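Local coordinates for protein BZZ1 (Saccharomyces cerevisiae, PDB 1ZUU) that acts in endocytosis and vacuolar trafficking and, with type I myosins, restores actin polarity after salt stress, the chain being its first SH3 domain, at residues A[16-29]-A[37-51]. Numbering follows the deposited sequence. Where two conformers were deposited one is given.
Sequences DEITITPGDKISLV and WTKINNDTTGETGLV
Asn42, in the distal hairpin of this SH3 domain, binds Thr19 and Asp24 at the diverging turn. Residues 26-28 and 37-42 pair antiparallel, and 47-51 adds the third strand of the sheet. CB of Asn42 rests against Ile18 CD1 at 3.8 Å. With chi1 at -175°, CG lies opposite the backbone N, which brings the amide up against Thr19 and Asp24. At the tip, ND2 gives two hydrogen bonds. One goes to Thr19 O at 3.1 Å, on a lone pair in the carbonyl plane. The other reaches Asp24 OD2 at 3.0 Å and is nearly straight (166°). OD2 is met from above its carboxylate plane, and Thr21 N binds it from the opposite face. OD1 accepts from Thr45 N, an Asx motif. A G1 beta bulge at Gly46 and Glu47, opposite Asn42, closes the hairpin. Without the amide, as with an alanine here, Thr19 O and Asp24 OD2 would probably both lose this link to the distal hairpin, and Thr45 N its side-chain acceptor. Thr44 OG1 makes a further link, accepting from Lys25 N.

In the hydrophobic core, Ile40 CD1 meets Ile20 CG2 and Ile26 CG2, and Ile56 adds to this packing. Ile18 CG1 touches Val51 CG1 at 3.7 Å. Leu50 N donates to Asp16 O and Ile18 N to Leu50 O, on either side of Glu17. Gly49 passes so close to Asp16 O and Ile18 CG2 that a CB would clash. On the other face of the sheet, Asn41 ND2 donates to Ser27 OG at 2.9 Å, while Asn41 OD1 accepts from Thr48 OG1 on a lone pair at 2.7 Å.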
loop_
_atom_site.group_PDB
_atom_site.type_symbol
_atom_site.label_atom_id
_atom_site.label_comp_id
_atom_site.label_asym_id
_atom_site.label_seq_id
_atom_site.Cartn_x
_atom_site.Cartn_y
_atom_site.Cartn_z
ATOM N N ASP A 16 -2.909 -4.521 10.628
ATOM C CA ASP A 16 -3.604 -4.505 9.350
ATOM C C ASP A 16 -2.872 -3.759 8.283
ATOM O O ASP A 16 -3.322 -3.784 7.145
ATOM C CB ASP A 16 -5.033 -3.928 9.481
ATOM C CG ASP A 16 -5.037 -2.487 10.024
ATOM O OD1 ASP A 16 -4.226 -2.167 10.923
ATOM O OD2 ASP A 16 -5.904 -1.684 9.591
ATOM N N GLU A 17 -1.780 -3.068 8.625
ATOM C CA GLU A 17 -1.033 -2.232 7.681
ATOM C C GLU A 17 0.134 -3.062 7.116
ATOM O O GLU A 17 0.565 -4.054 7.710
ATOM C CB GLU A 17 -0.473 -1.003 8.382
ATOM C CG GLU A 17 -1.563 -0.126 9.013
ATOM C CD GLU A 17 -1.034 0.937 9.906
ATOM O OE1 GLU A 17 -1.847 1.512 10.661
ATOM O OE2 GLU A 17 0.188 1.232 9.878
ATOM N N ILE A 18 0.704 -2.574 6.007
ATOM C CA ILE A 18 1.954 -3.147 5.494
ATOM C C ILE A 18 2.911 -2.014 5.129
ATOM O O ILE A 18 2.549 -0.849 4.955
ATOM C CB ILE A 18 1.754 -4.072 4.278
ATOM C CG1 ILE A 18 1.139 -3.365 3.108
ATOM C CG2 ILE A 18 0.944 -5.277 4.687
ATOM C CD1 ILE A 18 1.231 -4.166 1.803
ATOM N N THR A 19 4.193 -2.406 5.009
ATOM C CA THR A 19 5.235 -1.538 4.562
ATOM C C THR A 19 5.276 -1.454 3.036
ATOM O O THR A 19 5.120 -2.434 2.330
ATOM C CB THR A 19 6.585 -2.039 5.125
ATOM O OG1 THR A 19 6.519 -1.895 6.524
ATOM C CG2 THR A 19 7.800 -1.334 4.543
ATOM N N ILE A 20 5.533 -0.226 2.545
ATOM C CA ILE A 20 5.767 0.041 1.152
ATOM C C ILE A 20 6.979 0.959 1.010
ATOM O O ILE A 20 7.166 1.885 1.795
ATOM C CB ILE A 20 4.519 0.669 0.441
ATOM C CG1 ILE A 20 3.910 1.798 1.299
ATOM C CG2 ILE A 20 3.540 -0.390 0.067
ATOM C CD1 ILE A 20 2.919 2.682 0.578
ATOM N N THR A 21 7.747 0.748 -0.058
ATOM C CA THR A 21 8.846 1.629 -0.390
ATOM C C THR A 21 8.848 1.889 -1.882
ATOM O O THR A 21 8.444 1.039 -2.679
ATOM C CB THR A 21 10.212 1.069 0.069
ATOM O OG1 THR A 21 10.540 -0.130 -0.640
ATOM C CG2 THR A 21 10.282 0.892 1.550
ATOM N N PRO A 22 9.311 3.085 -2.301
ATOM C CA PRO A 22 9.395 3.387 -3.776
ATOM C C PRO A 22 10.098 2.268 -4.494
ATOM O O PRO A 22 11.165 1.794 -4.054
ATOM C CB PRO A 22 10.168 4.720 -3.782
ATOM C CG PRO A 22 9.677 5.410 -2.521
ATOM C CD PRO A 22 9.661 4.276 -1.485
ATOM N N GLY A 23 9.514 1.847 -5.609
ATOM C CA GLY A 23 10.038 0.746 -6.401
ATOM C C GLY A 23 9.389 -0.608 -6.156
ATOM O O GLY A 23 9.576 -1.513 -6.934
ATOM N N ASP A 24 8.653 -0.744 -5.049
ATOM C CA ASP A 24 7.982 -2.042 -4.790
ATOM C C ASP A 24 6.874 -2.243 -5.841
ATOM O O ASP A 24 6.183 -1.288 -6.265
ATOM C CB ASP A 24 7.398 -2.033 -3.406
ATOM C CG ASP A 24 8.448 -2.119 -2.272
ATOM O OD1 ASP A 24 9.636 -2.409 -2.572
ATOM O OD2 ASP A 24 8.035 -1.903 -1.101
ATOM N N LYS A 25 6.686 -3.497 -6.199
ATOM C CA LYS A 25 5.594 -3.884 -7.106
ATOM C C LYS A 25 4.331 -4.158 -6.268
ATOM O O LYS A 25 4.380 -4.944 -5.328
ATOM C CB LYS A 25 5.967 -5.192 -7.865
ATOM C CG LYS A 25 6.864 -5.103 -8.974
ATOM C CD LYS A 25 8.238 -4.615 -8.749
ATOM C CE LYS A 25 9.136 -4.884 -9.966
ATOM N NZ LYS A 25 10.453 -4.427 -9.745
ATOM N N ILE A 26 3.244 -3.457 -6.611
ATOM C CA ILE A 26 2.031 -3.512 -5.808
ATOM C C ILE A 26 0.822 -3.849 -6.703
ATOM O O ILE A 26 0.875 -3.662 -7.948
ATOM C CB ILE A 26 1.782 -2.226 -4.994
ATOM C CG1 ILE A 26 1.498 -1.026 -5.914
ATOM C CG2 ILE A 26 2.962 -1.974 -4.034
ATOM C CD1 ILE A 26 1.100 0.249 -5.162
ATOM N N SER A 27 -0.256 -4.245 -6.064
ATOM C CA SER A 27 -1.522 -4.504 -6.757
ATOM C C SER A 27 -2.673 -4.134 -5.800
ATOM O O SER A 27 -2.570 -4.208 -4.586
ATOM C CB SER A 27 -1.630 -5.969 -7.160
ATOM O OG SER A 27 -1.671 -6.803 -6.035
ATOM N N LEU A 28 -3.776 -3.713 -6.419
ATOM C CA LEU A 28 -4.948 -3.293 -5.621
ATOM C C LEU A 28 -5.724 -4.503 -5.066
ATOM O O LEU A 28 -5.949 -5.478 -5.768
ATOM C CB LEU A 28 -5.838 -2.481 -6.521
ATOM C CG LEU A 28 -7.099 -1.807 -5.918
ATOM C CD1 LEU A 28 -6.730 -0.858 -4.775
ATOM C CD2 LEU A 28 -7.886 -1.118 -6.997
ATOM N N VAL A 29 -6.198 -4.356 -3.821
ATOM C CA VAL A 29 -7.197 -5.244 -3.251
ATOM C C VAL A 29 -8.560 -4.512 -3.179
ATOM O O VAL A 29 -9.574 -5.026 -3.639
ATOM C CB VAL A 29 -6.813 -5.769 -1.856
ATOM C CG1 VAL A 29 -7.955 -6.591 -1.238
ATOM C CG2 VAL A 29 -5.508 -6.517 -1.909
ATOM N N TRP A 37 -7.115 5.139 3.702
ATOM C CA TRP A 37 -6.264 3.983 3.491
ATOM C C TRP A 37 -6.801 3.141 2.350
ATOM O O TRP A 37 -8.015 2.977 2.181
ATOM C CB TRP A 37 -6.260 3.117 4.766
ATOM C CG TRP A 37 -5.734 3.835 5.963
ATOM C CD1 TRP A 37 -6.438 4.694 6.771
ATOM C CD2 TRP A 37 -4.415 3.743 6.526
ATOM N NE1 TRP A 37 -5.639 5.151 7.803
ATOM C CE2 TRP A 37 -4.390 4.577 7.673
ATOM C CE3 TRP A 37 -3.250 2.999 6.219
ATOM C CZ2 TRP A 37 -3.250 4.714 8.464
ATOM C CZ3 TRP A 37 -2.119 3.141 6.986
ATOM C CH2 TRP A 37 -2.127 3.976 8.119
ATOM N N THR A 38 -5.857 2.543 1.589
ATOM C CA THR A 38 -6.164 1.641 0.479
ATOM C C THR A 38 -5.597 0.259 0.823
ATOM O O THR A 38 -4.475 0.160 1.344
ATOM C CB THR A 38 -5.494 2.157 -0.804
ATOM O OG1 THR A 38 -6.027 3.439 -1.149
ATOM C CG2 THR A 38 -5.720 1.265 -1.980
ATOM N N LYS A 39 -6.363 -0.799 0.587
ATOM C CA LYS A 39 -5.817 -2.135 0.794
ATOM C C LYS A 39 -5.127 -2.576 -0.504
ATOM O O LYS A 39 -5.708 -2.463 -1.596
ATOM C CB LYS A 39 -6.886 -3.142 1.225
ATOM C CG LYS A 39 -6.259 -4.424 1.793
ATOM C CD LYS A 39 -7.252 -5.460 2.189
ATOM C CE LYS A 39 -7.865 -5.115 3.493
ATOM N NZ LYS A 39 -8.983 -6.095 3.824
ATOM N N ILE A 40 -3.898 -3.100 -0.359
ATOM C CA ILE A 40 -3.073 -3.522 -1.465
ATOM C C ILE A 40 -2.354 -4.847 -1.088
ATOM O O ILE A 40 -2.238 -5.214 0.075
ATOM C CB ILE A 40 -2.014 -2.431 -1.867
ATOM C CG1 ILE A 40 -1.033 -2.193 -0.721
ATOM C CG2 ILE A 40 -2.689 -1.168 -2.337
ATOM C CD1 ILE A 40 0.272 -1.517 -1.187
ATOM N N ASN A 41 -1.793 -5.434 -2.148
ATOM C CA ASN A 41 -0.729 -6.415 -2.020
ATOM C C ASN A 41 0.603 -5.747 -2.394
ATOM O O ASN A 41 0.637 -4.989 -3.372
ATOM C CB ASN A 41 -0.952 -7.607 -2.931
ATOM C CG ASN A 41 -2.342 -8.186 -2.809
ATOM O OD1 ASN A 41 -2.715 -8.737 -1.776
ATOM N ND2 ASN A 41 -3.156 -7.970 -3.849
ATOM N N ASN A 42 1.639 -6.065 -1.662
ATOM C CA ASN A 42 3.003 -5.705 -2.032
ATOM C C ASN A 42 3.634 -7.015 -2.497
ATOM O O ASN A 42 3.985 -7.857 -1.692
ATOM C CB ASN A 42 3.727 -5.067 -0.853
ATOM C CG ASN A 42 5.107 -4.562 -1.203
ATOM O OD1 ASN A 42 5.749 -5.083 -2.137
ATOM N ND2 ASN A 42 5.571 -3.518 -0.496
ATOM N N ASP A 43 3.749 -7.178 -3.839
ATOM C CA ASP A 43 4.329 -8.412 -4.360
ATOM C C ASP A 43 5.843 -8.438 -4.167
ATOM O O ASP A 43 6.416 -9.553 -4.138
ATOM C CB ASP A 43 3.921 -8.698 -5.812
ATOM C CG ASP A 43 2.481 -9.225 -5.966
ATOM O OD1 ASP A 43 1.823 -9.492 -4.937
ATOM O OD2 ASP A 43 2.013 -9.372 -7.133
ATOM N N THR A 44 6.500 -7.310 -4.037
ATOM C CA THR A 44 7.926 -7.316 -3.693
ATOM C C THR A 44 8.152 -7.968 -2.338
ATOM O O THR A 44 9.075 -8.779 -2.156
ATOM C CB THR A 44 8.501 -5.904 -3.743
ATOM O OG1 THR A 44 8.441 -5.454 -5.109
ATOM C CG2 THR A 44 9.920 -5.857 -3.218
ATOM N N THR A 45 7.327 -7.629 -1.326
ATOM C CA THR A 45 7.547 -8.130 0.030
ATOM C C THR A 45 6.724 -9.400 0.345
ATOM O O THR A 45 7.076 -10.092 1.317
ATOM C CB THR A 45 7.200 -7.037 1.052
ATOM O OG1 THR A 45 5.814 -6.822 0.971
ATOM C CG2 THR A 45 7.992 -5.767 0.814
ATOM N N GLY A 46 5.637 -9.617 -0.365
ATOM C CA GLY A 46 4.751 -10.720 -0.105
ATOM C C GLY A 46 3.625 -10.456 0.867
ATOM O O GLY A 46 2.917 -11.405 1.218
ATOM N N GLU A 47 3.423 -9.216 1.317
ATOM C CA GLU A 47 2.443 -8.902 2.344
ATOM C C GLU A 47 1.250 -8.203 1.715
ATOM O O GLU A 47 1.331 -7.617 0.631
ATOM C CB GLU A 47 3.063 -7.981 3.394
ATOM C CG GLU A 47 4.364 -8.482 3.999
ATOM C CD GLU A 47 4.286 -9.882 4.534
ATOM O OE1 GLU A 47 3.193 -10.295 4.974
ATOM O OE2 GLU A 47 5.352 -10.547 4.636
ATOM N N THR A 48 0.141 -8.253 2.457
ATOM C CA THR A 48 -1.142 -7.659 2.042
ATOM C C THR A 48 -1.697 -6.857 3.206
ATOM O O THR A 48 -1.731 -7.356 4.364
ATOM C CB THR A 48 -2.165 -8.760 1.687
ATOM O OG1 THR A 48 -1.657 -9.541 0.614
ATOM C CG2 THR A 48 -3.549 -8.235 1.356
ATOM N N GLY A 49 -2.171 -5.640 2.987
ATOM C CA GLY A 49 -2.786 -4.865 4.008
ATOM C C GLY A 49 -2.941 -3.397 3.565
ATOM O O GLY A 49 -2.842 -3.070 2.375
ATOM N N LEU A 50 -3.244 -2.551 4.535
ATOM C CA LEU A 50 -3.565 -1.141 4.299
ATOM C C LEU A 50 -2.289 -0.275 4.280
ATOM O O LEU A 50 -1.365 -0.463 5.046
ATOM C CB LEU A 50 -4.471 -0.603 5.412
ATOM C CG LEU A 50 -5.903 -1.131 5.420
ATOM C CD1 LEU A 50 -6.627 -0.510 6.604
ATOM C CD2 LEU A 50 -6.688 -0.853 4.198
ATOM N N VAL A 51 -2.349 0.740 3.371
ATOM C CA VAL A 51 -1.345 1.766 3.286
ATOM C C VAL A 51 -2.069 3.108 3.067
ATOM O O VAL A 51 -3.200 3.140 2.595
ATOM C CB VAL A 51 -0.323 1.549 2.160
ATOM C CG1 VAL A 51 0.380 0.188 2.354
ATOM C CG2 VAL A 51 -0.966 1.630 0.783
HETATM O O HOH W 1 5.072 -5.125 2.875
HETATM O O HOH W 2 -5.338 -8.729 -5.339
#